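PDB 2F7L: Phosphoglucosamine/phosphogalactosamine mutase from Sulfolobus tokodaii, which interconverts glucosamine 6-phosphate and glucosamine 1-phosphate, and the corresponding galactosamine phosphates, on the way to UDP-N-acetylglucosamine and UDP-N-acetylgalactosamine. Local coordinates for residues G9-V14 and S97-P102; I40-D45 and V66-G71; V92-S97 and N104-V109. One frame throughout, in Å; residues are numbered along the deposited sequence.

Interaction 1: residues G9-V14 and S97-P102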
loop_
_atom_site.group_PDB
_atom_site.type_symbol
_atom_site.label_atom_id
_atom_site.label_comp_id
_atom_site.label_asym_id
_atom_site.label_seq_id
_atom_site.Cartn_x
_atom_site.Cartn_y
_atom_site.Cartn_z
ATOM N N GLY A 9 -8.824 7.320 -0.584
ATOM C CA GLY A 9 -9.839 7.796 0.349
ATOM C C GLY A 9 -9.914 9.312 0.487
ATOM O O GLY A 9 -9.279 10.066 -0.266
ATOM N N VAL A 10 -10.704 9.762 1.455
ATOM C CA VAL A 10 -10.842 11.182 1.725
ATOM C C VAL A 10 -9.815 11.570 2.776
ATOM O O VAL A 10 -9.704 10.898 3.783
ATOM C CB VAL A 10 -12.223 11.500 2.272
ATOM C CG1 VAL A 10 -12.307 12.978 2.558
ATOM C CG2 VAL A 10 -13.296 11.058 1.284
ATOM N N ARG A 11 -9.063 12.641 2.561
ATOM C CA ARG A 11 -8.068 13.037 3.555
ATOM C C ARG A 11 -7.702 14.518 3.582
ATOM O O ARG A 11 -7.974 15.261 2.653
ATOM C CB ARG A 11 -6.799 12.203 3.387
ATOM C CG ARG A 11 -6.204 12.268 2.023
ATOM C CD ARG A 11 -5.109 11.212 1.841
ATOM N NE ARG A 11 -5.543 9.845 2.139
ATOM C CZ ARG A 11 -4.787 8.761 1.961
ATOM N NH1 ARG A 11 -3.553 8.874 1.481
ATOM N NH2 ARG A 11 -5.258 7.558 2.276
ATOM N N GLY A 12 -7.081 14.951 4.663
ATOM C CA GLY A 12 -6.708 16.344 4.762
ATOM C C GLY A 12 -6.106 16.588 6.120
ATOM O O GLY A 12 -6.069 15.681 6.947
ATOM N N ILE A 13 -5.625 17.802 6.351
ATOM C CA ILE A 13 -5.039 18.126 7.632
ATOM C C ILE A 13 -6.154 18.073 8.652
ATOM O O ILE A 13 -7.203 18.703 8.493
ATOM C CB ILE A 13 -4.389 19.509 7.595
ATOM C CG1 ILE A 13 -3.154 19.439 6.696
ATOM C CG2 ILE A 13 -3.993 19.959 8.996
ATOM C CD1 ILE A 13 -2.659 20.779 6.300
ATOM N N VAL A 14 -5.928 17.302 9.701
ATOM C CA VAL A 14 -6.937 17.124 10.718
ATOM C C VAL A 14 -7.291 18.412 11.450
ATOM O O VAL A 14 -6.424 19.200 11.818
ATOM C CB VAL A 14 -6.513 16.019 11.718
ATOM C CG1 VAL A 14 -5.766 16.628 12.896
ATOM C CG2 VAL A 14 -7.742 15.222 12.149
ATOM N N SER A 97 -3.030 7.064 5.387
ATOM C CA SER A 97 -2.044 6.201 4.750
ATOM C C SER A 97 -0.581 6.565 5.082
ATOM O O SER A 97 -0.089 6.283 6.187
ATOM C CB SER A 97 -2.282 6.210 3.224
ATOM O OG SER A 97 -1.681 5.092 2.566
ATOM N N HIS A 98 0.089 7.202 4.122
ATOM C CA HIS A 98 1.504 7.589 4.232
ATOM C C HIS A 98 1.729 9.093 4.496
ATOM O O HIS A 98 2.846 9.505 4.862
ATOM C CB HIS A 98 2.199 7.245 2.921
ATOM C CG HIS A 98 1.520 7.863 1.740
ATOM N ND1 HIS A 98 0.376 7.330 1.182
ATOM C CD2 HIS A 98 1.740 9.035 1.097
ATOM C CE1 HIS A 98 -0.078 8.150 0.250
ATOM N NE2 HIS A 98 0.731 9.192 0.180
ATOM N N ASN A 99 0.690 9.902 4.262
ATOM C CA ASN A 99 0.758 11.352 4.449
ATOM C C ASN A 99 1.445 11.739 5.749
ATOM O O ASN A 99 1.408 11.000 6.723
ATOM C CB ASN A 99 -0.647 11.956 4.473
ATOM C CG ASN A 99 -1.288 12.006 3.120
ATOM O OD1 ASN A 99 -1.230 11.048 2.349
ATOM N ND2 ASN A 99 -1.929 13.127 2.822
ATOM N N PRO A 100 2.066 12.924 5.775
ATOM C CA PRO A 100 2.769 13.462 6.938
ATOM C C PRO A 100 1.827 13.464 8.139
ATOM O O PRO A 100 0.604 13.323 7.984
ATOM C CB PRO A 100 3.125 14.873 6.497
ATOM C CG PRO A 100 3.308 14.729 5.058
ATOM C CD PRO A 100 2.168 13.853 4.639
ATOM N N ALA A 101 2.409 13.652 9.320
ATOM C CA ALA A 101 1.692 13.648 10.587
ATOM C C ALA A 101 0.434 14.494 10.747
ATOM O O ALA A 101 -0.519 14.083 11.425
ATOM C CB ALA A 101 2.651 14.005 11.694
ATOM N N PRO A 102 0.404 15.685 10.147
ATOM C CA PRO A 102 -0.827 16.456 10.356
ATOM C C PRO A 102 -2.072 16.003 9.588
ATOM O O PRO A 102 -3.163 16.536 9.797
ATOM C CB PRO A 102 -0.387 17.900 10.055
ATOM C CG PRO A 102 0.702 17.717 9.067
ATOM C CD PRO A 102 1.467 16.512 9.550
#

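Interaction 2: residues I40-D45 and V66-G71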
loop_
_atom_site.group_PDB
_atom_site.type_symbol
_atom_site.label_atom_id
_atom_site.label_comp_id
_atom_site.label_asym_id
_atom_site.label_seq_id
_atom_site.Cartn_x
_atom_site.Cartn_y
_atom_site.Cartn_z
ATOM N N ILE A 40 -21.096 -2.666 10.438
ATOM C CA ILE A 40 -19.874 -1.980 10.013
ATOM C C ILE A 40 -18.797 -1.873 11.057
ATOM O O ILE A 40 -19.024 -1.361 12.144
ATOM C CB ILE A 40 -20.169 -0.533 9.502
ATOM C CG1 ILE A 40 -21.157 -0.558 8.331
ATOM C CG2 ILE A 40 -18.878 0.127 9.067
ATOM C CD1 ILE A 40 -20.683 -1.338 7.143
ATOM N N LEU A 41 -17.604 -2.322 10.706
ATOM C CA LEU A 41 -16.479 -2.286 11.631
ATOM C C LEU A 41 -15.688 -0.975 11.480
ATOM O O LEU A 41 -15.278 -0.614 10.378
ATOM C CB LEU A 41 -15.575 -3.482 11.343
ATOM C CG LEU A 41 -14.628 -4.046 12.403
ATOM C CD1 LEU A 41 -13.276 -4.273 11.764
ATOM C CD2 LEU A 41 -14.490 -3.114 13.587
ATOM N N VAL A 42 -15.468 -0.269 12.583
ATOM C CA VAL A 42 -14.719 0.989 12.555
ATOM C C VAL A 42 -13.393 0.845 13.291
ATOM O O VAL A 42 -13.372 0.428 14.437
ATOM C CB VAL A 42 -15.514 2.135 13.225
ATOM C CG1 VAL A 42 -14.709 3.413 13.182
ATOM C CG2 VAL A 42 -16.862 2.318 12.534
ATOM N N GLY A 43 -12.288 1.192 12.637
ATOM C CA GLY A 43 -10.976 1.076 13.273
ATOM C C GLY A 43 -10.109 2.277 12.943
ATOM O O GLY A 43 -10.547 3.129 12.174
ATOM N N ARG A 44 -8.895 2.360 13.491
ATOM C CA ARG A 44 -8.027 3.526 13.222
ATOM C C ARG A 44 -6.532 3.294 13.370
ATOM O O ARG A 44 -6.093 2.369 14.048
ATOM C CB ARG A 44 -8.397 4.691 14.142
ATOM C CG ARG A 44 -7.851 4.564 15.553
ATOM C CD ARG A 44 -8.430 5.656 16.420
ATOM N NE ARG A 44 -7.420 6.261 17.277
ATOM C CZ ARG A 44 -7.160 5.869 18.522
ATOM N NH1 ARG A 44 -7.851 4.861 19.066
ATOM N NH2 ARG A 44 -6.204 6.484 19.223
ATOM N N ASP A 45 -5.742 4.138 12.722
ATOM C CA ASP A 45 -4.319 4.004 12.867
ATOM C C ASP A 45 -3.924 4.927 14.028
ATOM O O ASP A 45 -4.760 5.307 14.846
ATOM C CB ASP A 45 -3.597 4.355 11.568
ATOM C CG ASP A 45 -3.606 5.839 11.270
ATOM O OD1 ASP A 45 -4.093 6.630 12.113
ATOM O OD2 ASP A 45 -3.112 6.207 10.183
ATOM N N VAL A 66 -26.953 2.323 11.154
ATOM C CA VAL A 66 -25.955 1.285 10.960
ATOM C C VAL A 66 -25.675 0.650 12.308
ATOM O O VAL A 66 -25.722 1.329 13.326
ATOM C CB VAL A 66 -24.653 1.880 10.380
ATOM C CG1 VAL A 66 -23.537 0.877 10.479
ATOM C CG2 VAL A 66 -24.876 2.328 8.922
ATOM N N GLU A 67 -25.418 -0.655 12.324
ATOM C CA GLU A 67 -25.104 -1.342 13.578
ATOM C C GLU A 67 -23.587 -1.209 13.661
ATOM O O GLU A 67 -22.869 -1.924 12.967
ATOM C CB GLU A 67 -25.509 -2.828 13.517
ATOM C CG GLU A 67 -25.712 -3.456 14.918
ATOM C CD GLU A 67 -25.429 -4.967 14.990
ATOM O OE1 GLU A 67 -25.288 -5.488 16.118
ATOM O OE2 GLU A 67 -25.351 -5.638 13.934
ATOM N N VAL A 68 -23.103 -0.301 14.498
ATOM C CA VAL A 68 -21.673 -0.027 14.609
ATOM C C VAL A 68 -20.765 -0.870 15.516
ATOM O O VAL A 68 -21.094 -1.134 16.661
ATOM C CB VAL A 68 -21.463 1.441 15.024
ATOM C CG1 VAL A 68 -19.983 1.764 15.053
ATOM C CG2 VAL A 68 -22.200 2.363 14.078
ATOM N N TYR A 69 -19.600 -1.251 14.998
ATOM C CA TYR A 69 -18.601 -1.994 15.769
ATOM C C TYR A 69 -17.248 -1.270 15.808
ATOM O O TYR A 69 -16.727 -0.814 14.791
ATOM C CB TYR A 69 -18.369 -3.379 15.196
ATOM C CG TYR A 69 -19.510 -4.311 15.428
ATOM C CD1 TYR A 69 -20.693 -4.167 14.710
ATOM C CD2 TYR A 69 -19.420 -5.330 16.379
ATOM C CE1 TYR A 69 -21.755 -5.005 14.924
ATOM C CE2 TYR A 69 -20.483 -6.179 16.603
ATOM C CZ TYR A 69 -21.650 -6.014 15.870
ATOM O OH TYR A 69 -22.720 -6.864 16.041
ATOM N N ASP A 70 -16.675 -1.216 17.000
ATOM C CA ASP A 70 -15.398 -0.563 17.245
ATOM C C ASP A 70 -14.237 -1.572 17.360
ATOM O O ASP A 70 -14.189 -2.385 18.288
ATOM C CB ASP A 70 -15.498 0.218 18.545
ATOM C CG ASP A 70 -14.535 1.377 18.605
ATOM O OD1 ASP A 70 -13.316 1.174 18.402
ATOM O OD2 ASP A 70 -15.012 2.500 18.874
ATOM N N GLY A 71 -13.292 -1.495 16.433
ATOM C CA GLY A 71 -12.161 -2.395 16.462
ATOM C C GLY A 71 -10.885 -1.741 16.947
ATOM O O GLY A 71 -9.825 -2.337 16.838
#

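Interaction 3: residues V92-S97 and N104-V109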
loop_
_atom_site.group_PDB
_atom_site.type_symbol
_atom_site.label_atom_id
_atom_site.label_comp_id
_atom_site.label_asym_id
_atom_site.label_seq_id
_atom_site.Cartn_x
_atom_site.Cartn_y
_atom_site.Cartn_z
ATOM N N VAL A 92 -14.946 1.193 7.960
ATOM C CA VAL A 92 -14.340 2.467 7.672
ATOM C C VAL A 92 -13.157 2.651 8.630
ATOM O O VAL A 92 -13.295 2.543 9.843
ATOM C CB VAL A 92 -15.382 3.620 7.741
ATOM C CG1 VAL A 92 -16.619 3.143 8.402
ATOM C CG2 VAL A 92 -14.804 4.833 8.432
ATOM N N VAL A 93 -11.981 2.869 8.043
ATOM C CA VAL A 93 -10.728 3.075 8.765
ATOM C C VAL A 93 -10.344 4.584 8.760
ATOM O O VAL A 93 -10.372 5.252 7.709
ATOM C CB VAL A 93 -9.574 2.278 8.081
ATOM C CG1 VAL A 93 -8.342 2.376 8.894
ATOM C CG2 VAL A 93 -9.953 0.851 7.881
ATOM N N ILE A 94 -9.981 5.106 9.931
ATOM C CA ILE A 94 -9.572 6.507 10.077
ATOM C C ILE A 94 -8.077 6.517 9.868
ATOM O O ILE A 94 -7.326 6.162 10.776
ATOM C CB ILE A 94 -9.881 7.071 11.506
ATOM C CG1 ILE A 94 -11.387 7.260 11.700
ATOM C CG2 ILE A 94 -9.249 8.443 11.687
ATOM C CD1 ILE A 94 -12.218 6.073 11.314
ATOM N N THR A 95 -7.649 6.942 8.680
ATOM C CA THR A 95 -6.229 6.945 8.337
ATOM C C THR A 95 -5.874 7.845 7.158
ATOM O O THR A 95 -6.713 8.134 6.299
ATOM C CB THR A 95 -5.770 5.500 7.991
ATOM O OG1 THR A 95 -4.340 5.439 7.924
ATOM C CG2 THR A 95 -6.370 5.054 6.642
ATOM N N ALA A 96 -4.615 8.280 7.117
ATOM C CA ALA A 96 -4.126 9.122 6.018
ATOM C C ALA A 96 -2.982 8.386 5.313
ATOM O O ALA A 96 -2.087 8.988 4.735
ATOM C CB ALA A 96 -3.655 10.494 6.535
ATOM N N SER A 97 -3.030 7.064 5.387
ATOM C CA SER A 97 -2.044 6.201 4.750
ATOM C C SER A 97 -0.581 6.565 5.082
ATOM O O SER A 97 -0.089 6.283 6.187
ATOM C CB SER A 97 -2.282 6.210 3.224
ATOM O OG SER A 97 -1.681 5.092 2.566
ATOM N N ASN A 104 -5.006 13.130 8.163
ATOM C CA ASN A 104 -5.824 12.006 8.576
ATOM C C ASN A 104 -6.919 11.910 7.531
ATOM O O ASN A 104 -7.089 12.834 6.757
ATOM C CB ASN A 104 -6.389 12.197 9.969
ATOM C CG ASN A 104 -6.517 10.874 10.714
ATOM O OD1 ASN A 104 -6.526 10.832 11.949
ATOM N ND2 ASN A 104 -6.618 9.794 9.966
ATOM N N GLY A 105 -7.635 10.799 7.469
ATOM C CA GLY A 105 -8.669 10.684 6.464
ATOM C C GLY A 105 -9.639 9.538 6.653
ATOM O O GLY A 105 -9.695 8.899 7.705
ATOM N N ILE A 106 -10.418 9.262 5.625
ATOM C CA ILE A 106 -11.378 8.203 5.730
ATOM C C ILE A 106 -11.218 7.231 4.610
ATOM O O ILE A 106 -11.237 7.622 3.454
ATOM C CB ILE A 106 -12.801 8.744 5.649
ATOM C CG1 ILE A 106 -13.050 9.756 6.769
ATOM C CG2 ILE A 106 -13.787 7.599 5.720
ATOM C CD1 ILE A 106 -13.157 9.140 8.133
ATOM N N LYS A 107 -11.028 5.963 4.946
ATOM C CA LYS A 107 -10.941 4.904 3.946
ATOM C C LYS A 107 -12.230 4.108 4.174
ATOM O O LYS A 107 -12.726 4.008 5.306
ATOM C CB LYS A 107 -9.737 3.994 4.196
ATOM C CG LYS A 107 -8.508 4.312 3.354
ATOM C CD LYS A 107 -7.385 3.308 3.598
ATOM C CE LYS A 107 -6.073 3.738 2.920
ATOM N NZ LYS A 107 -4.834 2.963 3.353
ATOM N N VAL A 108 -12.817 3.582 3.114
ATOM C CA VAL A 108 -14.005 2.781 3.329
ATOM C C VAL A 108 -13.830 1.463 2.602
ATOM O O VAL A 108 -13.608 1.431 1.397
ATOM C CB VAL A 108 -15.328 3.542 2.913
ATOM C CG1 VAL A 108 -14.989 4.919 2.394
ATOM C CG2 VAL A 108 -16.147 2.734 1.945
ATOM N N VAL A 109 -13.879 0.379 3.372
ATOM C CA VAL A 109 -13.727 -0.950 2.821
ATOM C C VAL A 109 -15.052 -1.668 2.659
ATOM O O VAL A 109 -15.855 -1.744 3.581
ATOM C CB VAL A 109 -12.763 -1.803 3.673
ATOM C CG1 VAL A 109 -12.497 -1.123 4.980
ATOM C CG2 VAL A 109 -13.325 -3.192 3.886
#

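Interaction 1: residues G9-V14 and S97-P102
Arg11 reaches from strand 10-13 to the start of the loop 97-102, while Ile13 and Val14 meet its end at Pro102. The arginine has the most surface covered. Its CG sits between the backbone N and the carbonyl carbon (chi1 56°), and a bend at chi3 turns NE aside from the extended line. The guanidinium then has Ser97 N over one face, with Ser97 CB 3.4 Å from both Arg11 NH1 and Arg11 NH2, and His98 CE1 at its edge, in plane. From Arg11 NH1 a weak hydrogen bond of 3.3 Å goes to Asn99 OD1, the amide standing almost perpendicular to the guanidinium. A long, flat-ended side chain suits this place, because it can span the gap between strand and loop and touch three successive residues. An alanine here would probably leave Asn99 OD1 without this donor and take away the guanidinium that lies against Ser97 CB.

Pro102 acts chiefly through its carbonyl. Its O accepts from Val14 N at 2.9 Å in a fairly straight bond, and also receives a CA-H...O contact from Ile13 CA at 3.3 Å. Beside it, Ile13 CG2 lies 4.3 Å from Pro102 CB, a modest apolar touch between a branched strand residue and a rigid ring that needs no backbone N-H partner.

Asp8 ties the two sides together from outside: it hydrogen-bonds Ser97 OG and forms a long, weak ion pair with Arg11. The loop is the catalytic serine loop of the phosphohexose mutases. By similarity Ser97 is the phosphoserine intermediate, unphosphorylated here, and its side chain lies about 4 Å from those of Asp241 and Asp245, the probable magnesium ligands.

Interaction 2: residues I40-D45 and V66-G71
Ile40 and Val66 meet obliquely at the start of this parallel strand pair, Ile40 CG1 lying 3.5 Å from Val66 CG1. Further along, Val42 CG2 approaches Val68 CG1 at 4.0 Å, again slantwise, on the sheet face that also bears Ile40 and Asp70. Helix 50-63 covers these two valines through Leu61, so compact branched side chains fit the space between sheet and helix.

Leu41 and Tyr69 occupy the other face. Leu41 CG is anti to the backbone N (chi1 -157°), and CD2 reaches back over the neighbouring strand to 3.4 Å from Tyr69 O and 3.5 Å from Gly71 N. A side chain on Gly71 would point toward the other strand, near Leu41, which may be why glycine suits the place. The Tyr69 ring leads away, presenting its edge near Ile40 O and packing edge-to-face with Tyr88.

Four backbone bonds alternate between the strands: Ile40 N to Glu67 O, Tyr69 N to Ile40 O, Val42 N to Tyr69 O and Gly71 N to Val42 O. Main-chain bonding and apolar packing thus carry this beta-alpha-beta crossover, and a salt bridge from Glu67 to Lys39, at the start of strand 39-44, adds a charged link between the strands; Glu67 also bridges to Lys146.

Interaction 3: residues V92-S97 and N104-V109
Val92 and Ile106 lie side by side, pointing the same way, with their CG2 atoms 4.0 Å apart; they belong to the closely knit part of a beta hairpin. There Val93 and Lys107 form a hydrogen-bonded antiparallel pair: Lys107 N gives a straight bond of 2.9 Å to Val93 O, in the carbonyl plane, whereas Val93 N approaches Lys107 O from above its plane at 3.1 Å. Branched aliphatic residues suit these strands, since they fill the buried layers above and below the sheet.

Beyond Ile94 the pairing becomes less regular. Thr95 N still bonds to Gly105 O at 3.0 Å, but from 50° out of the carbonyl plane. Ala96 CB points toward the other strand and lies against Asn104 CA, where a methyl group fits. No solvent-exposed rim marks this looser end, as every touching residue is buried; it is polar instead. Thr95 OG1, anti to the backbone N (chi1 -168°), accepts from Ser97 N in an ST turn and is hydrogen-bonded to Asp45 OD2, while Thr95 CG2 lies 3.7 Å from Lys107 CD. Extended beyond CG, Lys107 brings NZ to 3.9 Å from Ser97 OG, and salt bridges to Asp8, Asp243 and Asp245 would be expected to offset its buried charge. Asp243 and Asp245 are probable magnesium ligands, so this lysine links the hairpin with the active site.

Helices 20-34 and 50-63 cover the face bearing Val92, Ile94, Ile106 and Val108, and helix 76-86 packs on Val93 and Val109. Within the sheet, strand 90-94 bonds to strand 39-44, and strand 103-109, on its other side, to strand 10-13.

How the interactions relate
All three contacts belong to the mixed sheet of domain I, where the order across the sheet is 10-13, 103-109, 90-94, 39-44, 67-73. Interaction 2 lies on the far side of this series and away from the annotated sites; its centre is about 19 Å from that of interaction 1 and about 12 Å from that of interaction 3. Interactions 1 and 3 share Ser97, have centres about 9 Å apart and alternate along the chain. Interaction 2 is nested within the loop closed by interaction 1 and precedes interaction 3. Strand neighbours 39-44 and 90-94 join interactions 2 and 3, so the sheet runs continuously from the crossover to the catalytic serine loop.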